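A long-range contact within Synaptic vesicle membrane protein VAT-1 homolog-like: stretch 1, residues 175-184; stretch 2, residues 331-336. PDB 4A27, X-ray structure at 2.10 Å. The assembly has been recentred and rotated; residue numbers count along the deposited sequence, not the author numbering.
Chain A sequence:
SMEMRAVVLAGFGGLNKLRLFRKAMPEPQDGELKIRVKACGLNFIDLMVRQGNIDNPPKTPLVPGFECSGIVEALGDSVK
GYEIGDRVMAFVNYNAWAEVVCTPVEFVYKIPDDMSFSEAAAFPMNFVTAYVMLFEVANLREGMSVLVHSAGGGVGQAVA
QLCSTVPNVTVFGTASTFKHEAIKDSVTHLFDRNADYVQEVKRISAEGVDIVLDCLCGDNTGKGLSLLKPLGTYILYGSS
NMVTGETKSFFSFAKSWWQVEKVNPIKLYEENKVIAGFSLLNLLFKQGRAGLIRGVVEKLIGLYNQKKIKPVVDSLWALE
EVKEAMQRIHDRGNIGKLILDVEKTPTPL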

ATOM      1  N   ALA A 175      20.747  -3.618 -13.720  1.00 50.27           N
ATOM      2  CA  ALA A 175      22.128  -3.436 -13.282  1.00 51.05           C
ATOM      3  C   ALA A 175      23.057  -3.259 -14.507  1.00 60.05           C
ATOM      4  O   ALA A 175      22.753  -3.756 -15.595  1.00 48.84           O
ATOM      5  CB  ALA A 175      22.585  -4.621 -12.485  1.00 42.59           C
ATOM      6  N   SER A 176      24.196  -2.599 -14.315  1.00 65.52           N
ATOM      7  CA  SER A 176      25.204  -2.453 -15.377  1.00 58.08           C
ATOM      8  C   SER A 176      25.722  -3.823 -15.806  1.00 58.95           C
ATOM      9  O   SER A 176      25.907  -4.714 -14.963  1.00 56.68           O
ATOM     10  CB  SER A 176      26.356  -1.571 -14.905  1.00 67.22           C
ATOM     11  OG  SER A 176      25.911  -0.237 -14.715  1.00 87.62           O
ATOM     12  N   THR A 177      25.959  -3.992 -17.105  1.00 52.16           N
ATOM     13  CA  THR A 177      26.176  -5.331 -17.682  1.00 55.42           C
ATOM     14  C   THR A 177      27.430  -6.054 -17.169  1.00 60.40           C
ATOM     15  O   THR A 177      27.468  -7.307 -17.133  1.00 58.08           O
ATOM     16  CB  THR A 177      26.180  -5.331 -19.245  1.00 66.68           C
ATOM     17  OG1 THR A 177      25.120  -4.505 -19.732  1.00 78.81           O
ATOM     18  CG2 THR A 177      25.984  -6.748 -19.800  1.00 79.40           C
ATOM     19  N   PHE A 178      28.452  -5.291 -16.771  1.00 58.00           N
ATOM     20  CA  PHE A 178      29.641  -5.897 -16.126  1.00 59.66           C
ATOM     21  C   PHE A 178      29.311  -6.548 -14.774  1.00 55.91           C
ATOM     22  O   PHE A 178      30.070  -7.374 -14.290  1.00 64.90           O
ATOM     23  CB  PHE A 178      30.819  -4.906 -15.983  1.00 70.90           C
ATOM     24  CG  PHE A 178      30.631  -3.837 -14.925  1.00 64.53           C
ATOM     25  CD1 PHE A 178      31.034  -4.059 -13.614  1.00 59.42           C
ATOM     26  CD2 PHE A 178      30.112  -2.590 -15.261  1.00 65.64           C
ATOM     27  CE1 PHE A 178      30.869  -3.064 -12.635  1.00 57.36           C
ATOM     28  CE2 PHE A 178      29.951  -1.589 -14.295  1.00 56.09           C
ATOM     29  CZ  PHE A 178      30.322  -1.828 -12.981  1.00 53.20           C
ATOM     30  N   LYS A 179      28.177  -6.202 -14.172  1.00 66.38           N
ATOM     31  CA  LYS A 179      27.763  -6.857 -12.934  1.00 65.33           C
ATOM     32  C   LYS A 179      26.987  -8.153 -13.156  1.00 58.37           C
ATOM     33  O   LYS A 179      26.905  -8.958 -12.221  1.00 52.68           O
ATOM     34  CB  LYS A 179      26.939  -5.912 -12.056  1.00 59.75           C
ATOM     35  CG  LYS A 179      27.727  -4.708 -11.538  1.00 55.30           C
ATOM     36  CD  LYS A 179      26.870  -3.828 -10.650  1.00 49.46           C
ATOM     37  CE  LYS A 179      27.619  -2.593 -10.195  1.00 49.78           C
ATOM     38  NZ  LYS A 179      26.687  -1.553  -9.732  1.00 50.34           N
ATOM     39  N   HIS A 180      26.457  -8.361 -14.375  1.00 51.15           N
ATOM     40  CA  HIS A 180      25.420  -9.377 -14.627  1.00 52.52           C
ATOM     41  C   HIS A 180      25.873 -10.797 -14.277  1.00 59.83           C
ATOM     42  O   HIS A 180      25.089 -11.561 -13.715  1.00 53.67           O
ATOM     43  CB  HIS A 180      24.880  -9.308 -16.076  1.00 57.94           C
ATOM     44  CG  HIS A 180      23.988  -8.117 -16.351  1.00 51.01           C
ATOM     45  ND1 HIS A 180      23.137  -8.043 -17.441  1.00 48.54           N
ATOM     46  CD2 HIS A 180      23.805  -6.963 -15.650  1.00 48.44           C
ATOM     47  CE1 HIS A 180      22.493  -6.882 -17.414  1.00 50.89           C
ATOM     48  NE2 HIS A 180      22.877  -6.210 -16.332  1.00 48.83           N
ATOM     49  N   GLU A 181      27.124 -11.150 -14.572  1.00 53.10           N
ATOM     50  CA  GLU A 181      27.604 -12.523 -14.320  1.00 62.51           C
ATOM     51  C   GLU A 181      27.624 -12.803 -12.818  1.00 59.11           C
ATOM     52  O   GLU A 181      27.293 -13.914 -12.395  1.00 73.83           O
ATOM     53  CB  GLU A 181      28.998 -12.805 -14.957  1.00 50.92           C
ATOM     54  N   ALA A 182      28.016 -11.802 -12.027  1.00 56.78           N
ATOM     55  CA  ALA A 182      28.098 -11.944 -10.568  1.00 52.88           C
ATOM     56  C   ALA A 182      26.730 -11.943  -9.845  1.00 53.36           C
ATOM     57  O   ALA A 182      26.585 -12.578  -8.791  1.00 52.59           O
ATOM     58  CB  ALA A 182      29.006 -10.858  -9.974  1.00 52.80           C
ATOM     59  N   ILE A 183      25.735 -11.240 -10.380  1.00 49.89           N
ATOM     60  CA  ILE A 183      24.425 -11.158  -9.684  1.00 47.56           C
ATOM     61  C   ILE A 183      23.270 -11.882 -10.388  1.00 44.63           C
ATOM     62  O   ILE A 183      22.164 -11.927  -9.868  1.00 50.17           O
ATOM     63  CB  ILE A 183      24.037  -9.713  -9.378  1.00 50.96           C
ATOM     64  CG1 ILE A 183      23.685  -8.954 -10.646  1.00 49.31           C
ATOM     65  CG2 ILE A 183      25.175  -9.012  -8.674  1.00 48.06           C
ATOM     66  CD1 ILE A 183      23.157  -7.578 -10.382  1.00 48.68           C
ATOM     67  N   LYS A 184      23.524 -12.474 -11.555  1.00 46.85           N
ATOM     68  CA  LYS A 184      22.447 -13.055 -12.354  1.00 47.49           C
ATOM     69  C   LYS A 184      21.670 -14.112 -11.581  1.00 42.05           C
ATOM     70  O   LYS A 184      20.495 -14.228 -11.765  1.00 41.53           O
ATOM     71  CB  LYS A 184      22.976 -13.661 -13.683  1.00 57.77           C
ATOM     72  CG  LYS A 184      23.735 -15.006 -13.530  1.00 72.26           C
ATOM     73  CD  LYS A 184      24.802 -15.250 -14.624  1.00 77.79           C
ATOM     74  CE  LYS A 184      24.210 -15.570 -15.982  1.00 94.53           C
ATOM     75  NZ  LYS A 184      25.250 -15.635 -17.060  1.00 92.39           N
ATOM     76  N   ASP A 331      30.385   6.217  -7.879  1.00 58.02           N
ATOM     77  CA  ASP A 331      30.636   5.622  -9.187  1.00 52.71           C
ATOM     78  C   ASP A 331      29.853   4.341  -9.431  1.00 66.13           C
ATOM     79  O   ASP A 331      30.056   3.688 -10.465  1.00 61.80           O
ATOM     80  CB  ASP A 331      32.133   5.317  -9.343  1.00 61.89           C
ATOM     81  CG  ASP A 331      32.993   6.584  -9.427  1.00 66.89           C
ATOM     82  OD1 ASP A 331      32.445   7.700  -9.365  1.00 75.10           O
ATOM     83  OD2 ASP A 331      34.227   6.453  -9.546  1.00 82.69           O
ATOM     84  N   ARG A 332      29.000   3.965  -8.475  1.00 57.83           N
ATOM     85  CA  ARG A 332      28.136   2.798  -8.593  1.00 53.52           C
ATOM     86  C   ARG A 332      28.888   1.521  -8.966  1.00 49.89           C
ATOM     87  O   ARG A 332      28.359   0.678  -9.696  1.00 50.70           O
ATOM     88  CB  ARG A 332      27.033   3.070  -9.621  1.00 70.11           C
ATOM     89  CG  ARG A 332      26.160   4.305  -9.333  1.00 78.19           C
ATOM     90  CD  ARG A 332      25.155   4.507 -10.470  1.00 90.66           C
ATOM     91  NE  ARG A 332      24.787   3.208 -11.031  1.00 98.55           N
ATOM     92  CZ  ARG A 332      23.779   2.445 -10.615  1.00 91.67           C
ATOM     93  NH1 ARG A 332      22.968   2.860  -9.653  1.00 79.64           N
ATOM     94  NH2 ARG A 332      23.570   1.261 -11.185  1.00102.72           N
ATOM     95  N   GLY A 333      30.118   1.395  -8.469  1.00 48.10           N
ATOM     96  CA  GLY A 333      30.985   0.278  -8.807  1.00 50.53           C
ATOM     97  C   GLY A 333      30.852  -0.950  -7.935  1.00 56.77           C
ATOM     98  O   GLY A 333      31.469  -1.977  -8.219  1.00 50.38           O
ATOM     99  N   ASN A 334      30.076  -0.843  -6.853  1.00 51.74           N
ATOM    100  CA  ASN A 334      29.945  -1.927  -5.884  1.00 40.71           C
ATOM    101  C   ASN A 334      28.886  -2.989  -6.204  1.00 44.61           C
ATOM    102  O   ASN A 334      27.883  -2.707  -6.854  1.00 44.27           O
ATOM    103  CB  ASN A 334      29.606  -1.344  -4.515  1.00 43.26           C
ATOM    104  CG  ASN A 334      28.356  -0.503  -4.551  1.00 45.07           C
ATOM    105  OD1 ASN A 334      28.323   0.533  -5.200  1.00 44.86           O
ATOM    106  ND2 ASN A 334      27.327  -0.942  -3.874  1.00 33.84           N
ATOM    107  N   ILE A 335      29.110  -4.206  -5.702  1.00 38.86           N
ATOM    108  CA  ILE A 335      28.082  -5.233  -5.596  1.00 41.29           C
ATOM    109  C   ILE A 335      27.866  -5.535  -4.095  1.00 38.95           C
ATOM    110  O   ILE A 335      28.675  -6.202  -3.466  1.00 38.47           O
ATOM    111  CB  ILE A 335      28.505  -6.528  -6.336  1.00 41.81           C
ATOM    112  CG1 ILE A 335      28.526  -6.266  -7.828  1.00 48.99           C
ATOM    113  CG2 ILE A 335      27.530  -7.684  -6.081  1.00 40.48           C
ATOM    114  CD1 ILE A 335      29.166  -7.396  -8.659  1.00 49.10           C
ATOM    115  N   GLY A 336      26.769  -5.059  -3.533  1.00 39.00           N
ATOM    116  CA  GLY A 336      26.569  -5.201  -2.089  1.00 39.92           C
ATOM    117  C   GLY A 336      27.199  -4.054  -1.322  1.00 46.39           C
ATOM    118  O   GLY A 336      27.548  -3.010  -1.880  1.00 35.44           O
TER

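The contact centres on two side chains, Lys179 and Ile335, which lie on facing backbones with their CA atoms 7.5 Å apart and their CA-to-CB bonds each directed toward the other stretch. Lys179 leaves the backbone in the m rotamer and is then fully extended, with chi2, chi3 and chi4 all t. This conformation carries its ammonium group past Ile335 to the backbone of Arg332 to Asn334, where NZ donates a hydrogen bond to Arg332 O at 2.8 Å and a weak one to Asn334 O, with NZ and O 3.3 Å apart. The position of NZ is somewhat less certain than these distances suggest, because it lies too close to an atom elsewhere in the model.

Arg332 presents its carbonyl from a Schellman motif, in which the chain leaves a helix with positive phi (52°). Its side chain starts sideways, but its end approaches the first stretch, with chi3 between wells at 32°. The guanidinium gains no hydrogen bond there: NH2 lies 4.4 Å from Lys179 NZ, a proximity of like charges, and 4.5 Å from Ser176 OG, which sits near the guanidinium plane at its edge.

The aliphatic part of Lys179 also packs on Ile335, with CD 4.1 Å from CG1. Ile335 has chi1 m and chi2 t; its CD1 lies 3.7 Å from Ala182 CB and 4.3 Å from Ile183 CG2, and its CG2 lies 3.7 Å from Ile183 CG2. Ile183 adopts chi1 p and chi2 t, and it is its CG2, not its CD1 (6.1 Å from Ile335 CG2), that meets Ile335.

Asn334 contributes its carbonyl, whereas its CA-to-CB bond points away from the first stretch, and with chi1 p its ND2 donates a hydrogen bond to Gly336 O (2.9 Å). Similarly, His180 NE2 turns back to donate to Ala175 O at 2.6 Å, bracing the first stretch internally.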